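PDB 1RYN: chloroplastic group IIB intron splicing facilitator CRS2, chloroplastic from Zea mays, which facilitates the splicing of chloroplast group IIB introns in complex with CAF1 or CAF2 and, despite its family, lacks peptidyl-tRNA hydrolase activity. Local coordinates for residues 2-7 with 84-89. The protein carries 3 engineered substitutions. Numbering follows the deposited sequence.
Sequences EYTPWL and QVPLRH
W6 and H89 stack face to face, the imidazole lying over the pyrrole part of the indole with the ring centroids 3.8 Å apart and the planes inclined by 16°. H89 CD2 approaches W6 CE2 to 3.3 Å, and H89 CB adds a CH-pi contact over the same five-membered ring; W6 offers a broad flat face for the smaller flat ring of H89. With CG anti to its carbonyl carbon (chi1 -86°), W6 lays the indole across H89. With W6 cut back to an alanine, the imidazole would probably lose its stacking partner and be freer to turn.

Beside the stack one hydrogen bond joins the backbones, L7 N to H89 O at 3.0 Å, almost straight at 171°. P5 O, near the H89 ring edge, and H89 ND1 are buried without hydrogen-bond partners. Apolar groups pack alongside: branched V85 spreads its methyls, CG1 to L7 CB and CG2 to P5 CG, while T4 CG2 meets P86 CG at 3.9 Å.

Q84, with positive phi, is the C-prime residue of the Schellman motif ending helix 73-83, and H89 N donates a hydrogen bond to P86 O, closing the 3-10 turn at 87-88. Segment 84-89 thus completes the beta-alpha-beta crossover from strand 58-65 to 90-96, which skips over the parallel strand 6-10 between them.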
ATOM      1  N   GLU A   2      -1.207  17.238 -20.097  1.00 73.84           N
ATOM      2  CA  GLU A   2      -2.016  16.087 -19.748  1.00 65.44           C
ATOM      3  C   GLU A   2      -1.182  14.980 -19.125  1.00 53.42           C
ATOM      4  O   GLU A   2      -1.595  13.838 -19.100  1.00 59.82           O
ATOM      5  CB  GLU A   2      -2.785  15.541 -20.976  1.00 63.45           C
ATOM      6  N   TYR A   3      -0.006  15.296 -18.613  1.00 48.29           N
ATOM      7  CA  TYR A   3       0.820  14.241 -18.017  1.00 50.59           C
ATOM      8  C   TYR A   3       0.875  14.179 -16.477  1.00 52.26           C
ATOM      9  O   TYR A   3       1.783  14.707 -15.817  1.00 48.08           O
ATOM     10  CB  TYR A   3       2.230  14.152 -18.619  1.00 40.63           C
ATOM     11  CG  TYR A   3       2.962  12.917 -18.127  1.00 32.50           C
ATOM     12  CD1 TYR A   3       2.488  11.640 -18.431  1.00 36.34           C
ATOM     13  CD2 TYR A   3       4.115  13.029 -17.356  1.00 25.40           C
ATOM     14  CE1 TYR A   3       3.135  10.489 -17.979  1.00 28.68           C
ATOM     15  CE2 TYR A   3       4.780  11.888 -16.898  1.00 33.77           C
ATOM     16  CZ  TYR A   3       4.291  10.617 -17.215  1.00 40.44           C
ATOM     17  OH  TYR A   3       4.945   9.484 -16.756  1.00 33.36           O
ATOM     18  N   THR A   4      -0.076  13.505 -15.880  1.00 46.80           N
ATOM     19  CA  THR A   4      -0.022  13.446 -14.432  1.00 48.73           C
ATOM     20  C   THR A   4      -0.181  12.034 -13.938  1.00 54.74           C
ATOM     21  O   THR A   4      -1.262  11.630 -13.528  1.00 66.10           O
ATOM     22  CB  THR A   4      -1.115  14.334 -13.848  1.00 52.41           C
ATOM     23  OG1 THR A   4      -1.950  14.758 -14.916  1.00 97.65           O
ATOM     24  CG2 THR A   4      -0.478  15.527 -13.159  1.00 44.03           C
ATOM     25  N   PRO A   5       0.899  11.293 -13.986  1.00 34.81           N
ATOM     26  CA  PRO A   5       0.919   9.911 -13.574  1.00 30.92           C
ATOM     27  C   PRO A   5       0.697   9.779 -12.097  1.00 30.22           C
ATOM     28  O   PRO A   5       0.876  10.733 -11.342  1.00 25.21           O
ATOM     29  CB  PRO A   5       2.364   9.453 -13.795  1.00 33.55           C
ATOM     30  CG  PRO A   5       3.227  10.696 -13.933  1.00 35.79           C
ATOM     31  CD  PRO A   5       2.262  11.860 -14.115  1.00 39.13           C
ATOM     32  N   TRP A   6       0.361   8.567 -11.702  1.00 29.78           N
ATOM     33  CA  TRP A   6       0.177   8.263 -10.319  1.00 29.34           C
ATOM     34  C   TRP A   6       1.308   7.309  -9.902  1.00 25.74           C
ATOM     35  O   TRP A   6       1.780   6.512 -10.675  1.00 29.62           O
ATOM     36  CB  TRP A   6      -1.164   7.544 -10.106  1.00 29.65           C
ATOM     37  CG  TRP A   6      -2.393   8.389  -9.929  1.00 27.40           C
ATOM     38  CD1 TRP A   6      -3.056   9.032 -10.904  1.00 29.02           C
ATOM     39  CD2 TRP A   6      -3.163   8.596  -8.713  1.00 26.64           C
ATOM     40  NE1 TRP A   6      -4.164   9.667 -10.376  1.00 27.59           N
ATOM     41  CE2 TRP A   6      -4.254   9.419  -9.044  1.00 25.21           C
ATOM     42  CE3 TRP A   6      -3.029   8.165  -7.384  1.00 26.52           C
ATOM     43  CZ2 TRP A   6      -5.214   9.795  -8.100  1.00 22.20           C
ATOM     44  CZ3 TRP A   6      -3.965   8.572  -6.448  1.00 26.68           C
ATOM     45  CH2 TRP A   6      -5.033   9.382  -6.809  1.00 27.43           C
ATOM     46  N   LEU A   7       1.716   7.369  -8.662  1.00 26.87           N
ATOM     47  CA  LEU A   7       2.736   6.468  -8.173  1.00 32.11           C
ATOM     48  C   LEU A   7       2.047   5.549  -7.163  1.00 34.22           C
ATOM     49  O   LEU A   7       1.614   6.023  -6.123  1.00 35.38           O
ATOM     50  CB  LEU A   7       3.855   7.261  -7.464  1.00 41.28           C
ATOM     51  CG  LEU A   7       5.120   6.457  -7.118  1.00 50.03           C
ATOM     52  CD1 LEU A   7       4.996   5.731  -5.776  1.00 42.43           C
ATOM     53  CD2 LEU A   7       5.445   5.498  -8.254  1.00 56.35           C
ATOM     54  N   GLN A  84       7.951  13.186 -11.816  1.00 41.99           N
ATOM     55  CA  GLN A  84       7.122  14.365 -11.689  1.00 41.40           C
ATOM     56  C   GLN A  84       5.734  14.065 -11.170  1.00 41.57           C
ATOM     57  O   GLN A  84       4.759  14.614 -11.656  1.00 35.41           O
ATOM     58  CB  GLN A  84       7.038  15.147 -13.025  1.00 41.03           C
ATOM     59  CG  GLN A  84       8.327  15.953 -13.331  1.00 55.26           C
ATOM     60  CD  GLN A  84       8.639  16.987 -12.270  1.00 71.71           C
ATOM     61  OE1 GLN A  84       8.038  18.081 -12.268  1.00 85.00           O
ATOM     62  NE2 GLN A  84       9.547  16.628 -11.355  1.00 51.63           N
ATOM     63  N   VAL A  85       5.631  13.222 -10.169  1.00 33.54           N
ATOM     64  CA  VAL A  85       4.322  12.872  -9.621  1.00 26.75           C
ATOM     65  C   VAL A  85       3.930  13.849  -8.494  1.00 47.73           C
ATOM     66  O   VAL A  85       4.635  13.994  -7.475  1.00 47.02           O
ATOM     67  CB  VAL A  85       4.409  11.434  -9.124  1.00 25.56           C
ATOM     68  CG1 VAL A  85       3.233  11.031  -8.207  1.00 17.25           C
ATOM     69  CG2 VAL A  85       4.598  10.466 -10.283  1.00 27.10           C
ATOM     70  N   PRO A  86       2.811  14.552  -8.677  1.00 40.63           N
ATOM     71  CA  PRO A  86       2.337  15.505  -7.683  1.00 38.28           C
ATOM     72  C   PRO A  86       1.950  14.782  -6.417  1.00 35.15           C
ATOM     73  O   PRO A  86       1.432  13.678  -6.457  1.00 35.38           O
ATOM     74  CB  PRO A  86       1.049  16.104  -8.233  1.00 35.66           C
ATOM     75  CG  PRO A  86       0.715  15.326  -9.488  1.00 43.50           C
ATOM     76  CD  PRO A  86       1.917  14.473  -9.848  1.00 41.55           C
ATOM     77  N   LEU A  87       2.187  15.423  -5.304  1.00 29.25           N
ATOM     78  CA  LEU A  87       1.871  14.847  -4.012  1.00 31.77           C
ATOM     79  C   LEU A  87       0.509  14.123  -3.977  1.00 35.75           C
ATOM     80  O   LEU A  87       0.389  12.979  -3.528  1.00 37.14           O
ATOM     81  CB  LEU A  87       1.957  15.948  -2.924  1.00 36.47           C
ATOM     82  CG  LEU A  87       1.797  15.464  -1.493  1.00 44.00           C
ATOM     83  CD1 LEU A  87       3.078  14.799  -1.036  1.00 45.27           C
ATOM     84  CD2 LEU A  87       1.567  16.664  -0.599  1.00 51.97           C
ATOM     85  N   ARG A  88      -0.522  14.804  -4.443  1.00 28.38           N
ATOM     86  CA  ARG A  88      -1.882  14.278  -4.441  1.00 35.75           C
ATOM     87  C   ARG A  88      -2.079  12.965  -5.193  1.00 31.94           C
ATOM     88  O   ARG A  88      -3.121  12.326  -5.051  1.00 28.08           O
ATOM     89  CB  ARG A  88      -2.910  15.333  -4.841  1.00 38.30           C
ATOM     90  CG  ARG A  88      -2.753  15.717  -6.312  1.00 67.25           C
ATOM     91  CD  ARG A  88      -2.520  17.204  -6.565  1.00 74.40           C
ATOM     92  NE  ARG A  88      -3.336  17.640  -7.681  1.00 85.38           N
ATOM     93  CZ  ARG A  88      -4.667  17.639  -7.651  1.00100.00           C
ATOM     94  NH1 ARG A  88      -5.358  17.261  -6.570  1.00 96.25           N
ATOM     95  NH2 ARG A  88      -5.333  18.049  -8.732  1.00100.00           N
ATOM     96  N   HIS A  89      -1.073  12.600  -5.988  1.00 24.87           N
ATOM     97  CA  HIS A  89      -1.093  11.384  -6.769  1.00 25.06           C
ATOM     98  C   HIS A  89      -0.119  10.338  -6.241  1.00 32.54           C
ATOM     99  O   HIS A  89       0.243   9.374  -6.934  1.00 29.67           O
ATOM    100  CB  HIS A  89      -0.906  11.647  -8.290  1.00 27.47           C
ATOM    101  CG  HIS A  89      -2.135  12.291  -8.826  1.00 33.35           C
ATOM    102  ND1 HIS A  89      -2.199  12.792 -10.108  1.00 35.07           N
ATOM    103  CD2 HIS A  89      -3.332  12.503  -8.219  1.00 32.94           C
ATOM    104  CE1 HIS A  89      -3.417  13.295 -10.259  1.00 33.08           C
ATOM    105  NE2 HIS A  89      -4.113  13.139  -9.143  1.00 35.85           N
TER